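Local atomic coordinates of conserved hypothetical protein TM0937 (Thermotoga maritima, PDB entry 2ESH), a protein that is of unknown function but, as a member of the PadR-like helix-turn-helix family, probably binds DNA as a transcriptional regulator. Residues A[86-89]-A[90-93]; A[15-18]-A[19-23]; A[103-106]-A[107-110]. All coordinates share one frame; numbering follows the deposited sequence. Where two conformers were deposited one is given.

Contact 1: A[86-89]-A[90-93]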
ATOM      1  N   GLY A  86     -11.479   4.886   4.490  1.00 33.23           N
ATOM      2  CA  GLY A  86     -10.318   4.316   3.956  1.00 32.28           C
ATOM      3  C   GLY A  86      -9.931   5.201   2.838  1.00 34.44           C
ATOM      4  O   GLY A  86      -8.739   5.477   2.646  1.00 36.08           O
ATOM      5  N   LYS A  87     -10.919   5.705   2.126  1.00 33.32           N
ATOM      6  CA  LYS A  87     -10.635   6.715   1.129  1.00 35.12           C
ATOM      7  C   LYS A  87     -10.075   8.036   1.694  1.00 33.61           C
ATOM      8  O   LYS A  87      -9.197   8.635   1.081  1.00 34.55           O
ATOM      9  CB  LYS A  87     -11.835   6.991   0.216  1.00 35.46           C
ATOM     10  CG  LYS A  87     -12.142   5.842  -0.686  1.00 35.36           C
ATOM     11  CD  LYS A  87     -13.371   6.216  -1.497  1.00 43.22           C
ATOM     12  CE  LYS A  87     -13.381   5.636  -2.945  1.00 51.61           C
ATOM     13  NZ  LYS A  87     -14.089   6.563  -4.009  1.00 49.28           N
ATOM     14  N   LEU A  88     -10.539   8.441   2.850  1.00 33.33           N
ATOM     15  CA  LEU A  88      -9.979   9.625   3.573  1.00 33.92           C
ATOM     16  C   LEU A  88      -8.542   9.389   4.043  1.00 33.24           C
ATOM     17  O   LEU A  88      -7.690  10.258   3.977  1.00 34.03           O
ATOM     18  CB  LEU A  88     -10.906  10.056   4.745  1.00 31.82           C
ATOM     19  CG  LEU A  88     -12.258  10.702   4.283  1.00 35.23           C
ATOM     20  CD1 LEU A  88     -13.227  10.785   5.423  1.00 30.65           C
ATOM     21  CD2 LEU A  88     -12.004  12.168   3.747  1.00 30.60           C
ATOM     22  N   TYR A  89      -8.250   8.172   4.460  1.00 34.68           N
ATOM     23  CA  TYR A  89      -6.882   7.788   4.866  1.00 34.37           C
ATOM     24  C   TYR A  89      -6.005   7.816   3.647  1.00 34.63           C
ATOM     25  O   TYR A  89      -4.855   8.371   3.666  1.00 34.76           O
ATOM     26  CB  TYR A  89      -6.904   6.434   5.507  1.00 34.54           C
ATOM     27  CG  TYR A  89      -5.609   5.929   6.036  1.00 35.62           C
ATOM     28  CD1 TYR A  89      -5.123   6.352   7.290  1.00 37.96           C
ATOM     29  CD2 TYR A  89      -4.902   4.982   5.350  1.00 36.64           C
ATOM     30  CE1 TYR A  89      -3.963   5.814   7.826  1.00 41.40           C
ATOM     31  CE2 TYR A  89      -3.720   4.432   5.884  1.00 39.44           C
ATOM     32  CZ  TYR A  89      -3.284   4.827   7.107  1.00 39.33           C
ATOM     33  OH  TYR A  89      -2.155   4.304   7.580  1.00 41.36           O
ATOM     34  N   LEU A  90      -6.587   7.386   2.542  1.00 34.25           N
ATOM     35  CA  LEU A  90      -5.887   7.472   1.263  1.00 35.02           C
ATOM     36  C   LEU A  90      -5.513   8.858   0.755  1.00 35.50           C
ATOM     37  O   LEU A  90      -4.436   9.025   0.117  1.00 36.65           O
ATOM     38  CB  LEU A  90      -6.698   6.753   0.174  1.00 35.14           C
ATOM     39  CG  LEU A  90      -6.000   5.941  -0.939  1.00 36.85           C
ATOM     40  CD1 LEU A  90      -4.822   5.045  -0.546  1.00 35.64           C
ATOM     41  CD2 LEU A  90      -6.997   5.132  -1.698  1.00 35.53           C
ATOM     42  N   ARG A  91      -6.424   9.822   0.884  1.00 34.87           N
ATOM     43  CA  ARG A  91      -6.109  11.223   0.579  1.00 35.31           C
ATOM     44  C   ARG A  91      -4.948  11.729   1.489  1.00 33.89           C
ATOM     45  O   ARG A  91      -4.134  12.488   1.061  1.00 36.09           O
ATOM     46  CB  ARG A  91      -7.315  12.128   0.821  1.00 34.92           C
ATOM     47  CG  ARG A  91      -8.439  11.998  -0.163  1.00 39.65           C
ATOM     48  CD  ARG A  91      -9.675  12.902   0.282  1.00 42.22           C
ATOM     49  NE  ARG A  91     -10.846  12.617  -0.526  1.00 40.31           N
ATOM     50  CZ  ARG A  91     -10.981  12.916  -1.835  1.00 41.21           C
ATOM     51  NH1 ARG A  91     -10.025  13.555  -2.550  1.00 34.64           N
ATOM     52  NH2 ARG A  91     -12.116  12.577  -2.431  1.00 36.79           N
ATOM     53  N   GLU A  92      -4.915  11.342   2.738  1.00 31.96           N
ATOM     54  CA  GLU A  92      -3.770  11.651   3.585  1.00 33.35           C
ATOM     55  C   GLU A  92      -2.457  11.041   3.045  1.00 33.13           C
ATOM     56  O   GLU A  92      -1.442  11.657   3.155  1.00 36.75           O
ATOM     57  CB  GLU A  92      -4.001  11.103   4.981  1.00 32.29           C
ATOM     58  CG  GLU A  92      -5.082  11.843   5.845  1.00 33.51           C
ATOM     59  CD  GLU A  92      -5.087  11.291   7.327  1.00 37.64           C
ATOM     60  OE1 GLU A  92      -5.032  10.049   7.532  1.00 31.85           O
ATOM     61  OE2 GLU A  92      -5.070  12.102   8.298  1.00 40.58           O
ATOM     62  N   ILE A  93      -2.481   9.852   2.457  1.00 32.58           N
ATOM     63  CA  ILE A  93      -1.296   9.200   1.874  1.00 31.50           C
ATOM     64  C   ILE A  93      -0.918   9.938   0.618  1.00 30.94           C
ATOM     65  O   ILE A  93       0.264  10.189   0.339  1.00 30.47           O
ATOM     66  CB  ILE A  93      -1.644   7.754   1.494  1.00 31.03           C
ATOM     67  CG1 ILE A  93      -1.452   6.877   2.727  1.00 31.43           C
ATOM     68  CG2 ILE A  93      -0.786   7.271   0.279  1.00 32.13           C
ATOM     69  CD1 ILE A  93      -2.294   5.621   2.690  1.00 34.42           C
TER
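Y89 turns its CG anti to the backbone N (chi1 -177°), and I93, one turn further on, sets CG1 beside its own N and stretches on to CD1 (chi2 155°); ring and methyl thereby meet. I93 CD1 lies 3.7 Å from Y89 CE2 and almost as near to CD2, approaching the ring obliquely. On the same side of the ring plane, but by CD1, the straight E92 chain carries its carboxylate back along the helix and brings OE1 to 3.7 Å from Y89 CD1; the two side chains cross at about a right angle, with ring and carboxylate planes 56° apart. The segment belongs to the long helix 84-116, which follows the antiparallel strands 65-70 and 77-82 as in the winged helix-turn-helix domain of PadR-like regulators. Four backbone bonds carry the turn, from L90 N to G86 O (2.9 Å) through to I93 N to Y89 O (3.0 Å). On the exposed side L88 CD2 comes to 4.2 Å from R91 CD and sits at the edge of the guanidinium group, near its plane. F64 stacks on the Y89 ring, L90 and Y89 rest on L19 of helix 8-24, and I93 reaches W12 and S16 of that same helix.

Contact 2: A[15-18]-A[19-23]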
ATOM      1  N   ALA A  15       1.213  -0.785   3.594  1.00 35.52           N
ATOM      2  CA  ALA A  15      -0.200  -0.444   3.913  1.00 34.60           C
ATOM      3  C   ALA A  15      -0.801   0.409   2.816  1.00 34.75           C
ATOM      4  O   ALA A  15      -1.931   0.172   2.420  1.00 34.28           O
ATOM      5  CB  ALA A  15      -0.296   0.265   5.234  1.00 34.28           C
ATOM      6  N   SER A  16      -0.031   1.401   2.350  1.00 34.11           N
ATOM      7  CA  SER A  16      -0.492   2.381   1.404  1.00 33.85           C
ATOM      8  C   SER A  16      -0.791   1.695   0.132  1.00 33.48           C
ATOM      9  O   SER A  16      -1.819   1.946  -0.469  1.00 32.85           O
ATOM     10  CB  SER A  16       0.544   3.503   1.183  1.00 32.24           C
ATOM     11  OG  SER A  16       0.608   4.196   2.451  1.00 37.41           O
ATOM     12  N   THR A  17       0.122   0.812  -0.277  0.50 33.35           N
ATOM     13  CA  THR A  17       0.003   0.142  -1.561  0.50 33.18           C
ATOM     14  C   THR A  17      -1.146  -0.844  -1.558  0.50 32.92           C
ATOM     15  O   THR A  17      -1.889  -0.926  -2.529  0.50 30.30           O
ATOM     16  CB  THR A  17       1.287  -0.633  -1.902  0.50 33.41           C
ATOM     17  OG1 THR A  17       2.379   0.290  -1.970  0.50 35.99           O
ATOM     18  CG2 THR A  17       1.125  -1.341  -3.212  0.50 29.73           C
ATOM     19  N   ILE A  18      -1.248  -1.606  -0.460  1.00 33.97           N
ATOM     20  CA  ILE A  18      -2.327  -2.524  -0.259  1.00 36.76           C
ATOM     21  C   ILE A  18      -3.698  -1.875  -0.255  1.00 37.56           C
ATOM     22  O   ILE A  18      -4.626  -2.415  -0.934  1.00 38.79           O
ATOM     23  CB  ILE A  18      -2.198  -3.394   0.965  1.00 38.64           C
ATOM     24  CG1 ILE A  18      -1.025  -4.410   0.835  1.00 40.85           C
ATOM     25  CG2 ILE A  18      -3.407  -4.269   1.058  1.00 41.47           C
ATOM     26  CD1 ILE A  18      -0.772  -5.200   2.250  1.00 37.48           C
ATOM     27  N   LEU A  19      -3.833  -0.737   0.423  1.00 37.21           N
ATOM     28  CA  LEU A  19      -5.112   0.004   0.430  1.00 37.43           C
ATOM     29  C   LEU A  19      -5.527   0.339  -0.977  1.00 37.27           C
ATOM     30  O   LEU A  19      -6.654   0.116  -1.386  1.00 37.80           O
ATOM     31  CB  LEU A  19      -5.034   1.311   1.268  1.00 38.05           C
ATOM     32  CG  LEU A  19      -6.323   2.080   1.683  1.00 37.71           C
ATOM     33  CD1 LEU A  19      -7.290   1.142   2.317  1.00 40.17           C
ATOM     34  CD2 LEU A  19      -6.006   3.150   2.717  1.00 40.50           C
ATOM     35  N   LEU A  20      -4.590   0.887  -1.716  1.00 36.45           N
ATOM     36  CA  LEU A  20      -4.824   1.260  -3.076  1.00 37.36           C
ATOM     37  C   LEU A  20      -5.220   0.109  -3.906  1.00 35.60           C
ATOM     38  O   LEU A  20      -6.167   0.244  -4.705  1.00 35.97           O
ATOM     39  CB  LEU A  20      -3.559   1.817  -3.700  1.00 36.61           C
ATOM     40  CG  LEU A  20      -3.523   2.783  -4.853  1.00 40.42           C
ATOM     41  CD1 LEU A  20      -2.346   2.470  -5.729  1.00 45.62           C
ATOM     42  CD2 LEU A  20      -4.705   2.926  -5.702  1.00 39.72           C
ATOM     43  N   LEU A  21      -4.466  -0.996  -3.796  1.00 33.54           N
ATOM     44  CA  LEU A  21      -4.728  -2.122  -4.673  1.00 33.38           C
ATOM     45  C   LEU A  21      -6.145  -2.614  -4.354  1.00 33.21           C
ATOM     46  O   LEU A  21      -6.956  -2.895  -5.252  1.00 32.93           O
ATOM     47  CB  LEU A  21      -3.668  -3.230  -4.451  1.00 33.66           C
ATOM     48  CG  LEU A  21      -2.289  -3.121  -5.155  1.00 33.55           C
ATOM     49  CD1 LEU A  21      -1.373  -4.291  -4.693  1.00 34.03           C
ATOM     50  CD2 LEU A  21      -2.421  -3.061  -6.654  1.00 33.25           C
ATOM     51  N   VAL A  22      -6.468  -2.673  -3.060  1.00 33.18           N
ATOM     52  CA  VAL A  22      -7.864  -2.925  -2.740  1.00 35.01           C
ATOM     53  C   VAL A  22      -8.920  -1.913  -3.285  1.00 36.21           C
ATOM     54  O   VAL A  22      -9.960  -2.362  -3.741  1.00 35.81           O
ATOM     55  CB  VAL A  22      -8.096  -3.153  -1.314  1.00 36.38           C
ATOM     56  CG1 VAL A  22      -9.587  -3.311  -1.105  1.00 34.88           C
ATOM     57  CG2 VAL A  22      -7.263  -4.398  -0.790  1.00 33.34           C
ATOM     58  N   ALA A  23      -8.667  -0.583  -3.191  1.00 35.94           N
ATOM     59  CA  ALA A  23      -9.552   0.419  -3.775  1.00 36.47           C
ATOM     60  C   ALA A  23      -9.777   0.152  -5.250  1.00 37.57           C
ATOM     61  O   ALA A  23     -10.870   0.352  -5.778  1.00 39.02           O
ATOM     62  CB  ALA A  23      -8.997   1.886  -3.592  1.00 34.40           C
TER
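I18 and V22, branched residues one helical turn apart, form one of two apolar pairs in the turn, their CG2 methyls standing 4.3 Å apart. The other joins T17 and L21, which lie side by side and point the same way; T17 is modelled in two conformers, and in the one given its CG2 is 4.1 Å from L21 CD1. Both are loose contacts; the same side chains also meet other helices. I18 carries CG2 anti to its N, on the side of its carbonyl, whereas V22 has CG2 beside its N (chi1 176° for CG1). That V22 methyl consequently leans back over the preceding turn, 3.3 Å from I18 O.

Backbone hydrogen bonding is regular. L19 N binds A15 O at 2.9 Å, L20 N binds S16 O at 3.2 Å and L21 N binds T17 O at 2.9 Å. The bond from V22 N to I18 O measures 2.8 Å.

Side-chain hydroxyls find partners within the same helix: S16 OG bonds to W12 O and, in the conformer given, T17 OG1 to W13 O, so two polar groups in a buried stretch are paired with carbonyls of the preceding turn.

Helix 8-24 lies near the centre of the chain, consistent with the core of a PadR-like winged helix-turn-helix domain. T17, L21 and V22 pack on L32 and L36 of helix 29-37, I18 and V22 meet V55 and L56 of helix 52-61, and S16 and L19 face helix 84-116 through I93, Y89 and L90.

Contact 3: A[103-106]-A[107-110]; sequences RIET and LEER
R103 and L107 are joined at the tight part of this turn, where L107 N donates to R103 O at 3.2 Å. The same R103 carbonyl O takes a second bond from T106 OG1, at 2.7 Å, and both donors come from one face of the carbonyl plane. With chi1 at 61° the T106 hydroxyl sits over the backbone, flanked by its own N and C, and turns back to the R103 carbonyl. Next along, E108 N binds I104 O at 2.8 Å, and E108 CG packs against that oxygen. R110 N closes on T106 O, while the bond from E109 N to E105 O is weak.

Beyond the backbone the side chains are spread out. The guanidinium groups of R103 and R110 approach obliquely, their planes 79° apart, with R103 NH2 4.2 Å from R110 NH1; two like charges so near would be expected to repel, though solvent at this exposed surface probably screens them. L107 CD2 lies over one face of the R110 group, offset toward its rim. On another flank E105 and E108 are also like-charged; E108 OE1 lies 3.9 Å from E105 CA, and the two carboxylates stay apart. E109, bent at chi2, forms a long, weak ion pair with K112 through OE2.

The turn belongs to the distal half of helix 84-116, and the centre of the contact lies about 24 Å from the centre of the chain. No atom of 15-23 on helix 8-24 comes within about 14 Å, and the near end of the same helix, 86-93, is about 12 Å away at its nearest atoms.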
ATOM      1  N   ARG A 103      10.162  16.782  -1.961  1.00 38.35           N
ATOM      2  CA  ARG A 103      11.466  16.668  -1.301  1.00 36.20           C
ATOM      3  C   ARG A 103      12.555  16.010  -2.223  1.00 35.68           C
ATOM      4  O   ARG A 103      13.707  16.446  -2.258  1.00 34.96           O
ATOM      5  CB  ARG A 103      11.262  15.912  -0.018  1.00 34.76           C
ATOM      6  CG  ARG A 103      12.501  15.351   0.527  1.00 41.08           C
ATOM      7  CD  ARG A 103      13.286  16.587   1.041  1.00 50.49           C
ATOM      8  NE  ARG A 103      14.584  16.374   1.634  1.00 53.80           N
ATOM      9  CZ  ARG A 103      15.270  17.403   2.154  1.00 61.51           C
ATOM     10  NH1 ARG A 103      14.777  18.646   2.127  1.00 58.96           N
ATOM     11  NH2 ARG A 103      16.453  17.219   2.702  1.00 60.80           N
ATOM     12  N   ILE A 104      12.160  14.990  -3.001  1.00 34.28           N
ATOM     13  CA  ILE A 104      13.063  14.281  -3.907  1.00 32.68           C
ATOM     14  C   ILE A 104      13.548  15.270  -4.963  1.00 34.75           C
ATOM     15  O   ILE A 104      14.732  15.257  -5.359  1.00 32.38           O
ATOM     16  CB  ILE A 104      12.332  13.026  -4.561  1.00 31.28           C
ATOM     17  CG1 ILE A 104      12.202  11.912  -3.547  1.00 29.55           C
ATOM     18  CG2 ILE A 104      13.074  12.510  -5.795  1.00 28.87           C
ATOM     19  CD1 ILE A 104      11.120  10.808  -3.958  1.00 29.55           C
ATOM     20  N   GLU A 105      12.634  16.124  -5.431  1.00 35.50           N
ATOM     21  CA  GLU A 105      13.015  17.073  -6.472  1.00 38.30           C
ATOM     22  C   GLU A 105      13.903  18.147  -5.954  1.00 38.45           C
ATOM     23  O   GLU A 105      14.668  18.672  -6.729  1.00 38.55           O
ATOM     24  CB  GLU A 105      11.817  17.730  -7.155  1.00 38.92           C
ATOM     25  CG  GLU A 105      10.799  16.792  -7.744  1.00 44.68           C
ATOM     26  CD  GLU A 105       9.535  17.591  -8.269  1.00 53.81           C
ATOM     27  OE1 GLU A 105       8.889  18.409  -7.468  1.00 54.18           O
ATOM     28  OE2 GLU A 105       9.223  17.368  -9.490  1.00 50.90           O
ATOM     29  N   THR A 106      13.832  18.492  -4.664  1.00 39.91           N
ATOM     30  CA  THR A 106      14.782  19.498  -4.148  1.00 41.39           C
ATOM     31  C   THR A 106      16.178  18.870  -4.080  1.00 40.06           C
ATOM     32  O   THR A 106      17.114  19.520  -4.382  1.00 40.92           O
ATOM     33  CB  THR A 106      14.448  20.105  -2.743  1.00 41.37           C
ATOM     34  OG1 THR A 106      14.453  19.038  -1.784  1.00 47.52           O
ATOM     35  CG2 THR A 106      13.067  20.701  -2.702  1.00 41.16           C
ATOM     36  N   LEU A 107      16.294  17.613  -3.705  1.00 39.57           N
ATOM     37  CA  LEU A 107      17.568  16.878  -3.760  1.00 40.50           C
ATOM     38  C   LEU A 107      18.100  16.714  -5.156  1.00 39.32           C
ATOM     39  O   LEU A 107      19.232  16.977  -5.373  1.00 40.44           O
ATOM     40  CB  LEU A 107      17.364  15.454  -3.296  1.00 40.21           C
ATOM     41  CG  LEU A 107      17.161  15.361  -1.830  1.00 44.52           C
ATOM     42  CD1 LEU A 107      17.132  13.779  -1.532  1.00 48.20           C
ATOM     43  CD2 LEU A 107      18.312  16.105  -1.097  1.00 42.26           C
ATOM     44  N   GLU A 108      17.265  16.259  -6.082  1.00 39.02           N
ATOM     45  CA  GLU A 108      17.648  16.098  -7.478  1.00 39.49           C
ATOM     46  C   GLU A 108      18.355  17.329  -7.965  1.00 39.88           C
ATOM     47  O   GLU A 108      19.382  17.190  -8.573  1.00 39.86           O
ATOM     48  CB  GLU A 108      16.486  15.771  -8.374  1.00 39.13           C
ATOM     49  CG  GLU A 108      16.024  14.384  -8.265  1.00 41.13           C
ATOM     50  CD  GLU A 108      14.974  14.072  -9.288  1.00 45.81           C
ATOM     51  OE1 GLU A 108      14.027  14.811  -9.461  1.00 50.18           O
ATOM     52  OE2 GLU A 108      15.043  13.053  -9.941  1.00 56.04           O
ATOM     53  N   GLU A 109      17.859  18.518  -7.620  1.00 40.80           N
ATOM     54  CA  GLU A 109      18.413  19.768  -8.157  1.00 42.21           C
ATOM     55  C   GLU A 109      19.696  20.082  -7.437  1.00 42.11           C
ATOM     56  O   GLU A 109      20.687  20.559  -8.019  1.00 42.41           O
ATOM     57  CB  GLU A 109      17.420  20.947  -8.058  1.00 41.41           C
ATOM     58  CG  GLU A 109      16.112  20.752  -8.930  1.00 46.84           C
ATOM     59  CD  GLU A 109      16.380  20.356 -10.443  1.00 51.21           C
ATOM     60  OE1 GLU A 109      17.108  21.132 -11.084  1.00 52.50           O
ATOM     61  OE2 GLU A 109      15.881  19.305 -10.993  1.00 49.97           O
ATOM     62  N   ARG A 110      19.703  19.772  -6.162  1.00 41.72           N
ATOM     63  CA  ARG A 110      20.862  20.128  -5.367  1.00 40.22           C
ATOM     64  C   ARG A 110      22.033  19.334  -5.875  1.00 38.98           C
ATOM     65  O   ARG A 110      23.149  19.853  -5.969  1.00 38.55           O
ATOM     66  CB  ARG A 110      20.572  19.878  -3.905  1.00 40.02           C
ATOM     67  CG  ARG A 110      20.002  21.159  -3.273  1.00 38.62           C
ATOM     68  CD  ARG A 110      19.481  20.880  -1.880  1.00 36.17           C
ATOM     69  NE  ARG A 110      20.532  20.401  -1.011  1.00 42.50           N
ATOM     70  CZ  ARG A 110      20.361  19.868   0.215  1.00 49.80           C
ATOM     71  NH1 ARG A 110      19.144  19.711   0.742  1.00 49.91           N
ATOM     72  NH2 ARG A 110      21.409  19.444   0.922  1.00 51.51           N
TER
HETATM   73  O   HOH W   1      13.828  18.249  -9.994  1.00 66.80           O

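Along the chain the order is contact 2, contact 1, contact 3. Contact 2 lies on helix 8-24, and contacts 1 and 3 share helix 84-116. Contacts 1 and 2 have centres 10 Å apart and touch directly, as plain packing, I93 CD1 lying 3.2 Å from S16 OG and Y89 CD2 3.4 Å from L19 CD2, so the start of the long helix is packed against the first helix of the chain. Contact 3 is remote, its centre 26 Å from that of contact 1 and 27 Å from that of contact 2, with no touch to either. The long helix thus runs from the compact, probably DNA-binding domain to an exposed extension; in PadR relatives the C-terminal helical part commonly serves dimerisation.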